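Local coordinates for cobalamin biosynthesis protein CobN (Mycobacterium tuberculosis, PDB 7C6O), which is the large, catalytic subunit of cobaltochelatase, the ligase that inserts cobalt into the corrin ring during cobalamin biosynthesis, at residues L982-D987 / M1047-R1052; G1030-G1035 / G1040-D1045. All coordinates share one frame; numbering follows the deposited sequence. Where two conformers were deposited one is given.

Contact 1 of 2, residues L982-D987 / M1047-R1052; sequences LAHHGD and MNRQYR
In one of its two modelled conformers, Arg1049 lays its guanidinium over one face of the His984 imidazole, a guanidinium-imidazole stack at the protein surface between the C-terminal end of helix 973-985 and helix 1044-1051; its persistence is therefore doubtful. Centres are 4.0 Å apart and the planes differ by 24°. The overlap is offset: NH1 of Arg1049 sits over the rim of the ring, 3.3 Å from CD2 of His984, while NH2 of Arg1049 reaches back to CB of His984 at 3.5 Å. Histidine offers a flat face, and arginine the length to span the 10.8 Å between CA of His984 and CA of Arg1049. A bend at chi3 (75°) turns the guanidinium onto the ring, and a salt bridge from NH2 to Asp981, one turn back along helix 973-985, holds it there. Asp981 also accepts a hydrogen bond from Gln1050, so one carboxylate ties down two neighbouring residues. Helix 973-985 ends at His985, and Gly986 after it has a positive phi (71°), which glycine adopts easily. Asp987 then N-caps helix 988-991, and the backbone N of Asp987 donates to ND1 of His985 at 3.1 Å, in the plane of that imidazole.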
loop_
_atom_site.group_PDB
_atom_site.type_symbol
_atom_site.label_atom_id
_atom_site.label_comp_id
_atom_site.label_asym_id
_atom_site.label_seq_id
_atom_site.Cartn_x
_atom_site.Cartn_y
_atom_site.Cartn_z
ATOM N N LEU A 982 -21.139 0.792 -29.040
ATOM C CA LEU A 982 -20.506 0.773 -30.355
ATOM C C LEU A 982 -21.446 1.308 -31.427
ATOM O O LEU A 982 -21.012 1.987 -32.365
ATOM C CB LEU A 982 -20.055 -0.647 -30.696
ATOM C CG LEU A 982 -19.284 -0.816 -32.005
ATOM C CD1 LEU A 982 -17.938 -0.109 -31.930
ATOM C CD2 LEU A 982 -19.108 -2.290 -32.337
ATOM N N ALA A 983 -22.741 1.011 -31.308
ATOM C CA ALA A 983 -23.715 1.557 -32.244
ATOM C C ALA A 983 -23.905 3.056 -32.068
ATOM O O ALA A 983 -24.416 3.715 -32.979
ATOM C CB ALA A 983 -25.056 0.841 -32.084
ATOM N N HIS A 984 -23.503 3.608 -30.923
ATOM C CA HIS A 984 -23.709 5.028 -30.670
ATOM C C HIS A 984 -22.576 5.867 -31.251
ATOM O O HIS A 984 -22.821 6.859 -31.947
ATOM C CB HIS A 984 -23.850 5.275 -29.169
ATOM C CG HIS A 984 -24.069 6.710 -28.809
ATOM N ND1 HIS A 984 -25.297 7.326 -28.920
ATOM C CD2 HIS A 984 -23.217 7.649 -28.334
ATOM C CE1 HIS A 984 -25.192 8.584 -28.529
ATOM N NE2 HIS A 984 -23.939 8.805 -28.169
ATOM N N HIS A 985 -21.328 5.483 -30.979
ATOM C CA HIS A 985 -20.183 6.279 -31.391
ATOM C C HIS A 985 -19.153 5.516 -32.217
ATOM O O HIS A 985 -18.182 6.127 -32.676
ATOM C CB HIS A 985 -19.492 6.892 -30.163
ATOM C CG HIS A 985 -19.179 5.900 -29.086
ATOM N ND1 HIS A 985 -18.415 4.775 -29.307
ATOM C CD2 HIS A 985 -19.520 5.872 -27.776
ATOM C CE1 HIS A 985 -18.301 4.094 -28.180
ATOM N NE2 HIS A 985 -18.962 4.739 -27.236
ATOM N N GLY A 986 -19.321 4.210 -32.408
ATOM C CA GLY A 986 -18.452 3.469 -33.305
ATOM C C GLY A 986 -17.032 3.255 -32.833
ATOM O O GLY A 986 -16.209 2.765 -33.612
ATOM N N ASP A 987 -16.714 3.595 -31.584
ATOM C CA ASP A 987 -15.358 3.474 -31.054
ATOM C C ASP A 987 -15.284 2.225 -30.179
ATOM O O ASP A 987 -15.879 2.181 -29.096
ATOM C CB ASP A 987 -14.979 4.729 -30.270
ATOM C CG ASP A 987 -13.503 4.781 -29.924
ATOM O OD1 ASP A 987 -12.966 3.778 -29.410
ATOM O OD2 ASP A 987 -12.877 5.832 -30.170
ATOM N N MET A 1047 -17.503 7.382 -18.650
ATOM C CA MET A 1047 -17.864 7.086 -17.267
ATOM C C MET A 1047 -19.362 7.242 -17.048
ATOM O O MET A 1047 -19.991 6.400 -16.396
ATOM C CB MET A 1047 -17.090 7.986 -16.302
ATOM C CG MET A 1047 -17.035 7.438 -14.881
ATOM S SD MET A 1047 -16.812 8.703 -13.619
ATOM C CE MET A 1047 -18.423 9.482 -13.651
ATOM N N ASN A 1048 -19.954 8.308 -17.596
ATOM C CA ASN A 1048 -21.384 8.535 -17.419
ATOM C C ASN A 1048 -22.205 7.430 -18.074
ATOM O O ASN A 1048 -23.205 6.974 -17.507
ATOM C CB ASN A 1048 -21.775 9.904 -17.981
ATOM C CG ASN A 1048 -21.170 11.054 -17.190
ATOM O OD1 ASN A 1048 -20.870 10.919 -16.006
ATOM N ND2 ASN A 1048 -20.994 12.193 -17.846
ATOM N N ARG A 1049 -21.799 6.988 -19.268
ATOM C CA ARG A 1049 -22.532 5.919 -19.939
ATOM C C ARG A 1049 -22.545 4.646 -19.100
ATOM O O ARG A 1049 -23.588 3.994 -18.973
ATOM C CB ARG A 1049 -21.930 5.647 -21.319
ATOM C CG ARG A 1049 -22.053 6.816 -22.284
ATOM C CD ARG A 1049 -21.540 6.464 -23.671
ATOM N NE ARG A 1049 -22.475 5.608 -24.392
ATOM C CZ ARG A 1049 -23.523 6.061 -25.074
ATOM N NH1 ARG A 1049 -23.769 7.363 -25.126
ATOM N NH2 ARG A 1049 -24.326 5.213 -25.702
ATOM N N GLN A 1050 -21.403 4.284 -18.511
ATOM C CA GLN A 1050 -21.335 3.054 -17.729
ATOM C C GLN A 1050 -21.988 3.215 -16.359
ATOM O O GLN A 1050 -22.654 2.290 -15.881
ATOM C CB GLN A 1050 -19.882 2.595 -17.579
ATOM C CG GLN A 1050 -19.079 2.565 -18.878
ATOM C CD GLN A 1050 -19.815 1.898 -20.030
ATOM O OE1 GLN A 1050 -20.551 0.928 -19.841
ATOM N NE2 GLN A 1050 -19.614 2.421 -21.237
ATOM N N TYR A 1051 -21.809 4.368 -15.709
ATOM C CA TYR A 1051 -22.425 4.559 -14.398
ATOM C C TYR A 1051 -23.943 4.567 -14.485
ATOM O O TYR A 1051 -24.616 4.112 -13.554
ATOM C CB TYR A 1051 -21.919 5.848 -13.745
ATOM C CG TYR A 1051 -20.652 5.665 -12.942
ATOM C CD1 TYR A 1051 -19.524 5.097 -13.518
ATOM C CD2 TYR A 1051 -20.579 6.061 -11.609
ATOM C CE1 TYR A 1051 -18.359 4.923 -12.797
ATOM C CE2 TYR A 1051 -19.411 5.893 -10.875
ATOM C CZ TYR A 1051 -18.305 5.322 -11.479
ATOM O OH TYR A 1051 -17.132 5.143 -10.776
ATOM N N ARG A 1052 -24.505 5.061 -15.594
ATOM C CA ARG A 1052 -25.953 5.025 -15.755
ATOM C C ARG A 1052 -26.496 3.602 -15.741
ATOM O O ARG A 1052 -27.673 3.405 -15.420
ATOM C CB ARG A 1052 -26.372 5.729 -17.052
ATOM C CG ARG A 1052 -26.389 7.249 -16.953
ATOM C CD ARG A 1052 -26.997 7.889 -18.197
ATOM N NE ARG A 1052 -26.112 8.893 -18.780
ATOM C CZ ARG A 1052 -26.196 10.200 -18.549
ATOM N NH1 ARG A 1052 -27.137 10.680 -17.745
ATOM N NH2 ARG A 1052 -25.338 11.028 -19.129
#

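Contact 2 of 2, residues G1030-G1035 / G1040-D1045; sequences GGFAYG and GREAID
Gly1031 and Ala1033 bond to the chain returning through Arg1041 and Ala1043, forming a short antiparallel beta hairpin at one edge of a mixed sheet. Three backbone hydrogen bonds close it. Ala1043 N donates to Gly1031 O at 3.0 Å, almost straight at 177°, and Ala1033 N donates to Arg1041 O at 2.9 Å. The third, from Gly1040 N to Ala1033 O, is short at 2.7 Å but bent to 137°. Two residues, Gly1040 and Arg1041, stand opposite the single Ala1033, which makes a G1 beta bulge, and the positive phi of its first residue suits glycine. Between these bonds Phe1032 and Glu1042 make a non-hydrogen-bonded pair, where CA of Phe1032 also offers a C-H to Arg1041 O.

Side-chain packing flanks the backbone. With CG anti to the carbonyl carbon (chi1 -57°), the Phe1032 ring leans across the partner strand: its CD2 lies 3.4 Å from Gly1040 O, and its CE2 3.9 Å from CB of Glu1042. Methyl meets methyl where Ala1033 CB touches Ala1043 CB at 3.7 Å, a spacing that small side chains allow. Gly1040 CA rests over one face of the Tyr1034 ring in a CH-pi contact; the hydroxyl of Tyr1034 is hydrogen-bonded to Ser998 and Arg945.

Within 1040-1045, where helix 1044-1051 begins, one of two modelled conformers of Glu1042 folds back at chi2, and its OE1 accepts from Ile1044 N at 2.8 Å through the anti lone pair.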
loop_
_atom_site.group_PDB
_atom_site.type_symbol
_atom_site.label_atom_id
_atom_site.label_comp_id
_atom_site.label_asym_id
_atom_site.label_seq_id
_atom_site.Cartn_x
_atom_site.Cartn_y
_atom_site.Cartn_z
ATOM N N GLY A 1030 -12.277 11.341 -10.509
ATOM C CA GLY A 1030 -12.224 9.944 -10.899
ATOM C C GLY A 1030 -12.718 9.628 -12.298
ATOM O O GLY A 1030 -12.884 8.455 -12.646
ATOM N N GLY A 1031 -12.945 10.654 -13.114
ATOM C CA GLY A 1031 -13.436 10.444 -14.464
ATOM C C GLY A 1031 -12.336 10.184 -15.473
ATOM O O GLY A 1031 -12.272 10.841 -16.517
ATOM N N PHE A 1032 -11.473 9.213 -15.181
ATOM C CA PHE A 1032 -10.296 8.927 -15.992
ATOM C C PHE A 1032 -10.184 7.425 -16.201
ATOM O O PHE A 1032 -10.289 6.652 -15.244
ATOM C CB PHE A 1032 -9.041 9.497 -15.320
ATOM C CG PHE A 1032 -9.133 10.970 -15.064
ATOM C CD1 PHE A 1032 -9.687 11.449 -13.887
ATOM C CD2 PHE A 1032 -8.714 11.880 -16.023
ATOM C CE1 PHE A 1032 -9.800 12.809 -13.662
ATOM C CE2 PHE A 1032 -8.824 13.242 -15.803
ATOM C CZ PHE A 1032 -9.367 13.705 -14.623
ATOM N N ALA A 1033 -9.973 7.015 -17.449
ATOM C CA ALA A 1033 -10.050 5.615 -17.845
ATOM C C ALA A 1033 -8.673 4.968 -17.842
ATOM O O ALA A 1033 -7.696 5.562 -18.306
ATOM C CB ALA A 1033 -10.680 5.482 -19.232
ATOM N N TYR A 1034 -8.604 3.738 -17.335
ATOM C CA TYR A 1034 -7.358 2.991 -17.261
ATOM C C TYR A 1034 -7.499 1.664 -17.991
ATOM O O TYR A 1034 -8.592 1.097 -18.083
ATOM C CB TYR A 1034 -6.933 2.766 -15.804
ATOM C CG TYR A 1034 -6.414 4.035 -15.173
ATOM C CD1 TYR A 1034 -5.070 4.372 -15.257
ATOM C CD2 TYR A 1034 -7.274 4.920 -14.530
ATOM C CE1 TYR A 1034 -4.590 5.542 -14.701
ATOM C CE2 TYR A 1034 -6.803 6.095 -13.968
ATOM C CZ TYR A 1034 -5.459 6.400 -14.056
ATOM O OH TYR A 1034 -4.982 7.566 -13.504
ATOM N N GLY A 1035 -6.379 1.180 -18.511
ATOM C CA GLY A 1035 -6.333 0.011 -19.361
ATOM C C GLY A 1035 -5.460 0.254 -20.570
ATOM O O GLY A 1035 -4.836 1.302 -20.723
ATOM N N GLY A 1040 -5.217 6.543 -18.163
ATOM C CA GLY A 1040 -5.654 7.675 -17.375
ATOM C C GLY A 1040 -6.189 8.858 -18.148
ATOM O O GLY A 1040 -6.364 9.932 -17.556
ATOM N N ARG A 1041 -6.460 8.709 -19.442
ATOM C CA ARG A 1041 -7.049 9.808 -20.193
ATOM C C ARG A 1041 -8.437 10.129 -19.648
ATOM O O ARG A 1041 -9.145 9.257 -19.139
ATOM C CB ARG A 1041 -7.138 9.456 -21.680
ATOM C CG ARG A 1041 -8.215 8.435 -22.022
ATOM C CD ARG A 1041 -8.224 8.119 -23.510
ATOM N NE ARG A 1041 -9.381 7.316 -23.897
ATOM C CZ ARG A 1041 -9.526 6.742 -25.088
ATOM N NH1 ARG A 1041 -8.583 6.874 -26.011
ATOM N NH2 ARG A 1041 -10.613 6.028 -25.355
ATOM N N GLU A 1042 -8.819 11.403 -19.740
ATOM C CA GLU A 1042 -10.150 11.816 -19.313
ATOM C C GLU A 1042 -11.203 11.117 -20.161
ATOM O O GLU A 1042 -11.114 11.110 -21.392
ATOM C CB GLU A 1042 -10.294 13.337 -19.427
ATOM C CG GLU A 1042 -11.704 13.879 -19.179
ATOM C CD GLU A 1042 -12.534 13.993 -20.451
ATOM O OE1 GLU A 1042 -13.612 13.365 -20.523
ATOM O OE2 GLU A 1042 -12.107 14.710 -21.382
ATOM N N ALA A 1043 -12.196 10.523 -19.501
ATOM C CA ALA A 1043 -13.241 9.771 -20.180
ATOM C C ALA A 1043 -14.574 9.986 -19.460
ATOM O O ALA A 1043 -15.240 9.048 -19.032
ATOM C CB ALA A 1043 -12.874 8.291 -20.253
ATOM N N ILE A 1044 -14.968 11.256 -19.335
ATOM C CA ILE A 1044 -16.169 11.603 -18.577
ATOM C C ILE A 1044 -17.412 11.027 -19.245
ATOM O O ILE A 1044 -18.290 10.460 -18.583
ATOM C CB ILE A 1044 -16.277 13.129 -18.413
ATOM C CG1 ILE A 1044 -15.167 13.646 -17.499
ATOM C CG2 ILE A 1044 -17.648 13.519 -17.873
ATOM C CD1 ILE A 1044 -15.177 15.147 -17.328
ATOM N N ASP A 1045 -17.508 11.171 -20.568
ATOM C CA ASP A 1045 -18.679 10.661 -21.274
ATOM C C ASP A 1045 -18.768 9.144 -21.168
ATOM O O ASP A 1045 -19.862 8.589 -21.013
ATOM C CB ASP A 1045 -18.641 11.108 -22.735
ATOM C CG ASP A 1045 -18.969 12.579 -22.902
ATOM O OD1 ASP A 1045 -19.808 13.095 -22.132
ATOM O OD2 ASP A 1045 -18.390 13.222 -23.802
#

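How the contacts relate
Helix 1044-1051 serves both contacts: contact 2 leads into its first turn, and contact 1 uses its later residues. Contact 2 is local and partly buried, closing a hairpin across four intervening residues through backbone bonds, with glycines and alanines packed beside two aromatic rings. Contact 1 lies at the surface, joins segments with 59 residues between them, and depends on one long charged side chain stacked on an imidazole. Along the chain, the hairpin is nested inside the loop that contact 1 closes. Their centres are about 13 Å apart, and the two sites meet through a buried methionine: Met1047 SD packs 3.9 Å from Gly1031 CA.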